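Local atomic coordinates of uncharacterized NTF2-like protein (Cytophaga hutchinsonii ATCC 33406, PDB entry 3F40), a protein that is of unknown function but has an NTF2-like (SnoaL-like) fold and assembles as a pair of subunits. Residues 63-68 with 74-79; 91-94 with 99-102. All blocks are in the same frame, centred on the assembly; numbering follows the deposited sequence.

Interaction 1 (63-68 with 74-79); sequences VHKMFE and CLIYDI
A classic beta bulge interrupts this antiparallel hairpin, where His64 and Lys65 both face Ile76. The carbonyl oxygen of Ile76 is gripped twice: His64 N donates to Ile76 O at 2.8 Å, nearly along the C=O axis, while Lys65 N sits on a lone pair in the carbonyl plane. Beyond the bulge Ile76 N returns a bond to Lys65 O (2.9 Å, 170° at the hydrogen), and Phe67 and Cys74 exchange backbone bonds as a hydrogen-bonded pair. At the bulge the His64 ring lies near Asp78, with ring and carboxylate planes 73° apart. Asp78 OD2 lies near the ring plane at the edge, 3.0 Å from His64 CE1, and water 1 joins His64 ND1 to Asp78 OD1, 2.7 Å from each. With an alanine in place of Asp78, water 1 would probably lose the acceptor that Asp78 OD1 provides and the imidazole, no longer flanked by a carboxylate, would be likely to turn more readily. On the face bearing Met66 and Leu75, the selenomethionine runs extended with CG anti to its own amide nitrogen (chi1 177°), laying its chain alongside Leu75; Met66 CG meets Leu75 CD2 at 3.6 Å. Helix 8-20 packs against both. On the other face the edge of the Phe67 ring points at Ile76, Phe67 CE1 to Ile76 CG1 3.9 Å, and Lys65 CB rests against Ile76 CB. The second subunit packs here, its Phe67 against Phe67 and Cys74, its Tyr105 against Ile76, and its Asp72 in a salt bridge with Lys65 NZ. One face turned to a helix and the other to a partner subunit is an arrangement familiar from the curved sheet of dimeric NTF2-like proteins.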
loop_
_atom_site.group_PDB
_atom_site.type_symbol
_atom_site.label_atom_id
_atom_site.label_comp_id
_atom_site.label_asym_id
_atom_site.label_seq_id
_atom_site.Cartn_x
_atom_site.Cartn_y
_atom_site.Cartn_z
ATOM N N VAL A 63 1.914 -12.648 3.491
ATOM C CA VAL A 63 2.719 -11.597 2.884
ATOM C C VAL A 63 3.137 -12.016 1.459
ATOM O O VAL A 63 3.791 -13.068 1.256
ATOM C CB VAL A 63 3.990 -11.289 3.710
ATOM C CG1 VAL A 63 4.833 -10.227 3.005
ATOM C CG2 VAL A 63 3.650 -10.834 5.134
ATOM N N HIS A 64 2.752 -11.198 0.489
ATOM C CA HIS A 64 3.065 -11.420 -0.929
ATOM C C HIS A 64 4.265 -10.629 -1.396
ATOM O O HIS A 64 5.028 -11.091 -2.236
ATOM C CB HIS A 64 1.860 -11.099 -1.790
ATOM C CG HIS A 64 0.757 -12.076 -1.590
ATOM N ND1 HIS A 64 -0.489 -11.729 -1.127
ATOM C CD2 HIS A 64 0.743 -13.418 -1.751
ATOM C CE1 HIS A 64 -1.234 -12.817 -1.038
ATOM N NE2 HIS A 64 -0.506 -13.855 -1.402
ATOM N N LYS A 65 4.439 -9.425 -0.877
ATOM C CA LYS A 65 5.558 -8.547 -1.263
ATOM C C LYS A 65 5.957 -7.711 -0.092
ATOM O O LYS A 65 5.126 -7.355 0.743
ATOM C CB LYS A 65 5.174 -7.632 -2.423
ATOM C CG LYS A 65 4.786 -8.364 -3.673
ATOM C CD LYS A 65 4.277 -7.414 -4.729
ATOM C CE LYS A 65 3.703 -8.152 -5.956
ATOM N NZ LYS A 65 4.706 -8.829 -6.811
HETATM N N MSE A 66 7.245 -7.421 -0.026
HETATM C CA MSE A 66 7.796 -6.575 1.010
HETATM C C MSE A 66 8.731 -5.578 0.376
HETATM O O MSE A 66 9.585 -5.937 -0.461
HETATM C CB MSE A 66 8.540 -7.433 2.013
HETATM C CG MSE A 66 9.225 -6.657 3.102
HETATM SE SE MSE A 66 9.874 -7.849 4.413
HETATM C CE MSE A 66 9.949 -6.633 5.784
ATOM N N PHE A 67 8.579 -4.339 0.804
ATOM C CA PHE A 67 9.406 -3.239 0.385
ATOM C C PHE A 67 10.006 -2.541 1.584
ATOM O O PHE A 67 9.409 -2.494 2.644
ATOM C CB PHE A 67 8.604 -2.153 -0.369
ATOM C CG PHE A 67 7.844 -2.651 -1.539
ATOM C CD1 PHE A 67 6.582 -3.172 -1.410
ATOM C CD2 PHE A 67 8.371 -2.503 -2.818
ATOM C CE1 PHE A 67 5.875 -3.592 -2.517
ATOM C CE2 PHE A 67 7.662 -2.925 -3.932
ATOM C CZ PHE A 67 6.419 -3.488 -3.767
ATOM N N GLU A 68 11.202 -1.980 1.411
ATOM C CA GLU A 68 11.813 -1.119 2.443
ATOM C C GLU A 68 12.450 0.101 1.801
ATOM O O GLU A 68 13.056 0.029 0.732
ATOM C CB GLU A 68 12.904 -1.803 3.302
ATOM C CG GLU A 68 13.321 -0.923 4.532
ATOM C CD GLU A 68 14.210 -1.645 5.549
ATOM O OE1 GLU A 68 15.190 -2.281 5.150
ATOM O OE2 GLU A 68 13.914 -1.574 6.763
ATOM N N CYS A 74 6.869 -1.435 3.697
ATOM C CA CYS A 74 5.509 -1.631 3.202
ATOM C C CYS A 74 5.283 -3.068 2.769
ATOM O O CYS A 74 5.992 -3.597 1.918
ATOM C CB CYS A 74 5.194 -0.666 2.050
ATOM S SG CYS A 74 3.410 -0.499 1.753
ATOM N N LEU A 75 4.255 -3.671 3.352
ATOM C CA LEU A 75 3.868 -5.035 3.041
ATOM C C LEU A 75 2.620 -5.050 2.187
ATOM O O LEU A 75 1.673 -4.318 2.442
ATOM C CB LEU A 75 3.569 -5.853 4.308
ATOM C CG LEU A 75 4.705 -5.950 5.339
ATOM C CD1 LEU A 75 4.274 -6.838 6.542
ATOM C CD2 LEU A 75 5.983 -6.456 4.750
ATOM N N ILE A 76 2.617 -5.904 1.174
ATOM C CA ILE A 76 1.453 -6.251 0.403
ATOM C C ILE A 76 1.046 -7.624 0.909
ATOM O O ILE A 76 1.787 -8.594 0.796
ATOM C CB ILE A 76 1.768 -6.318 -1.100
ATOM C CG1 ILE A 76 2.312 -4.983 -1.610
ATOM C CG2 ILE A 76 0.557 -6.736 -1.916
ATOM C CD1 ILE A 76 1.379 -3.799 -1.439
ATOM N N TYR A 77 -0.125 -7.682 1.524
ATOM C CA TYR A 77 -0.555 -8.895 2.169
ATOM C C TYR A 77 -2.061 -9.085 2.146
ATOM O O TYR A 77 -2.838 -8.144 2.055
ATOM C CB TYR A 77 -0.007 -8.984 3.599
ATOM C CG TYR A 77 -0.162 -7.803 4.582
ATOM C CD1 TYR A 77 -1.040 -6.758 4.383
ATOM C CD2 TYR A 77 0.572 -7.804 5.747
ATOM C CE1 TYR A 77 -1.131 -5.706 5.305
ATOM C CE2 TYR A 77 0.496 -6.797 6.683
ATOM C CZ TYR A 77 -0.359 -5.739 6.461
ATOM O OH TYR A 77 -0.446 -4.716 7.404
ATOM N N ASP A 78 -2.455 -10.358 2.239
ATOM C CA ASP A 78 -3.857 -10.715 2.406
ATOM C C ASP A 78 -4.073 -10.852 3.906
ATOM O O ASP A 78 -3.277 -11.516 4.609
ATOM C CB ASP A 78 -4.206 -12.004 1.683
ATOM C CG ASP A 78 -4.223 -11.854 0.187
ATOM O OD1 ASP A 78 -4.321 -10.735 -0.342
ATOM O OD2 ASP A 78 -4.176 -12.903 -0.477
ATOM N N ILE A 79 -5.145 -10.243 4.408
ATOM C CA ILE A 79 -5.482 -10.331 5.816
ATOM C C ILE A 79 -6.804 -11.078 5.962
ATOM O O ILE A 79 -7.810 -10.730 5.349
ATOM C CB ILE A 79 -5.610 -8.946 6.513
ATOM C CG1 ILE A 79 -4.487 -7.974 6.113
ATOM C CG2 ILE A 79 -5.627 -9.161 8.015
ATOM C CD1 ILE A 79 -4.671 -6.580 6.678
HETATM O O HOH W 1 -2.030 -9.472 -0.932
#

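Interaction 2 (91-94 with 99-102); sequences LYHL and ITSL
The Tyr92 ring carries Leu102 CD1 over the centre of one face, a CH-pi contact 3.5 Å from the ring centroid and 14° off its normal, while Ile99 CG2 stands at its edge near the ring plane. Leu102 runs side by side with the tyrosine, with CG anti to the backbone nitrogen (chi1 171°) and CD1 turned over the ring face by chi2. Tyr92 OH has Tyr77 OH as its probable hydrogen-bond partner. At the His93 ring it is Thr100 OG1 that lies in plane at the edge, 3.3 Å from His93 CD2; both ring nitrogens bond elsewhere, ND1 to Asp72 and NE2 to Glu95. Further along the face of Tyr92, Leu94, Ile99 and Leu102, Leu94 CD2 meets Ile99 CG1 at 3.7 Å, the two chains pointing the same way, both against helix 8-20.

The backbones join through His93. His93 N donates to Ser101 O at 3.0 Å (167°); His93 O receives Thr100 N at 2.8 Å and, weakly, Ser101 N at 3.5 Å. Ser101 OG, close beside His93 CB, is hydrogen-bonded to water 2, which donates to Leu91 O, linking the two strands beside Ser101. Thr100 and Ser101, both facing His93, form a classic beta bulge in the hairpin of strands 84-95 and 98-105, at the middle of the sheet.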
loop_
_atom_site.group_PDB
_atom_site.type_symbol
_atom_site.label_atom_id
_atom_site.label_comp_id
_atom_site.label_asym_id
_atom_site.label_seq_id
_atom_site.Cartn_x
_atom_site.Cartn_y
_atom_site.Cartn_z
ATOM N N LEU A 91 1.783 -0.082 5.852
ATOM C CA LEU A 91 2.947 0.789 5.922
ATOM C C LEU A 91 3.389 0.912 7.381
ATOM O O LEU A 91 2.676 1.455 8.224
ATOM C CB LEU A 91 2.586 2.157 5.369
ATOM C CG LEU A 91 3.650 3.228 5.443
ATOM C CD1 LEU A 91 4.855 2.898 4.564
ATOM C CD2 LEU A 91 3.028 4.580 5.050
ATOM N N TYR A 92 4.555 0.342 7.674
ATOM C CA TYR A 92 5.137 0.302 9.004
ATOM C C TYR A 92 6.297 1.287 9.080
ATOM O O TYR A 92 7.203 1.245 8.226
ATOM C CB TYR A 92 5.651 -1.123 9.318
ATOM C CG TYR A 92 4.603 -2.185 9.299
ATOM C CD1 TYR A 92 4.133 -2.710 8.110
ATOM C CD2 TYR A 92 4.090 -2.687 10.460
ATOM C CE1 TYR A 92 3.112 -3.647 8.096
ATOM C CE2 TYR A 92 3.056 -3.627 10.451
ATOM C CZ TYR A 92 2.560 -4.088 9.261
ATOM O OH TYR A 92 1.529 -4.993 9.229
ATOM N N HIS A 93 6.286 2.124 10.117
ATOM C CA HIS A 93 7.399 3.043 10.359
ATOM C C HIS A 93 8.175 2.543 11.579
ATOM O O HIS A 93 7.558 2.149 12.572
ATOM C CB HIS A 93 6.890 4.462 10.622
ATOM C CG HIS A 93 7.974 5.482 10.677
ATOM N ND1 HIS A 93 8.581 5.969 9.543
ATOM C CD2 HIS A 93 8.548 6.118 11.730
ATOM C CE1 HIS A 93 9.495 6.860 9.898
ATOM N NE2 HIS A 93 9.516 6.939 11.218
ATOM N N LEU A 94 9.487 2.584 11.473
ATOM C CA LEU A 94 10.377 2.109 12.552
ATOM C C LEU A 94 11.342 3.181 12.944
ATOM O O LEU A 94 11.902 3.919 12.106
ATOM C CB LEU A 94 11.145 0.877 12.087
ATOM C CG LEU A 94 10.191 -0.301 11.737
ATOM C CD1 LEU A 94 9.946 -0.366 10.241
ATOM C CD2 LEU A 94 10.691 -1.657 12.261
ATOM N N ILE A 99 8.723 -0.661 16.066
ATOM C CA ILE A 99 7.688 -0.163 15.155
ATOM C C ILE A 99 6.929 0.943 15.865
ATOM O O ILE A 99 6.373 0.710 16.934
ATOM C CB ILE A 99 6.742 -1.312 14.731
ATOM C CG1 ILE A 99 7.498 -2.440 14.034
ATOM C CG2 ILE A 99 5.621 -0.775 13.826
ATOM C CD1 ILE A 99 6.668 -3.738 13.884
ATOM N N THR A 100 6.884 2.144 15.264
ATOM C CA THR A 100 6.223 3.279 15.895
ATOM C C THR A 100 4.835 3.569 15.310
ATOM O O THR A 100 4.029 4.218 15.949
ATOM C CB THR A 100 7.081 4.551 15.829
ATOM O OG1 THR A 100 7.283 4.886 14.476
ATOM C CG2 THR A 100 8.444 4.359 16.554
ATOM N N SER A 101 4.563 3.070 14.111
ATOM C CA SER A 101 3.251 3.242 13.507
ATOM C C SER A 101 2.980 2.223 12.441
ATOM O O SER A 101 3.876 1.742 11.785
ATOM C CB SER A 101 3.107 4.637 12.893
ATOM O OG SER A 101 3.977 4.869 11.823
ATOM N N LEU A 102 1.684 2.021 12.248
ATOM C CA LEU A 102 1.138 1.242 11.124
ATOM C C LEU A 102 -0.018 2.035 10.528
ATOM O O LEU A 102 -0.893 2.490 11.257
ATOM C CB LEU A 102 0.638 -0.116 11.605
ATOM C CG LEU A 102 -0.149 -0.952 10.591
ATOM C CD1 LEU A 102 0.627 -1.222 9.286
ATOM C CD2 LEU A 102 -0.562 -2.274 11.215
HETATM O O HOH W 2 3.121 4.019 9.364
#

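Overall arrangement
Interactions 1 and 2 are successive hairpins of one sheet, joined where strands 72-81 and 84-95 run as neighbours; their centres are about 13 Å apart. The Tyr77-Tyr92 hydroxyl pair ties them directly, and Leu75 packs on the Tyr92 ring. Each contains a classic bulge and offers apolar residues to helix 8-20. Interaction 1 is only partly buried and includes strand 60-69, outermost within this chain; several of its residues meet the second subunit, whereas in interaction 2 only Leu91 does, packing on Phe67 of that subunit. Interaction 2, in the middle of the sheet, is buried and includes a methyl-on-ring CH-pi contact, where interaction 1 has a water-bridged histidine-aspartate pair at its exposed end.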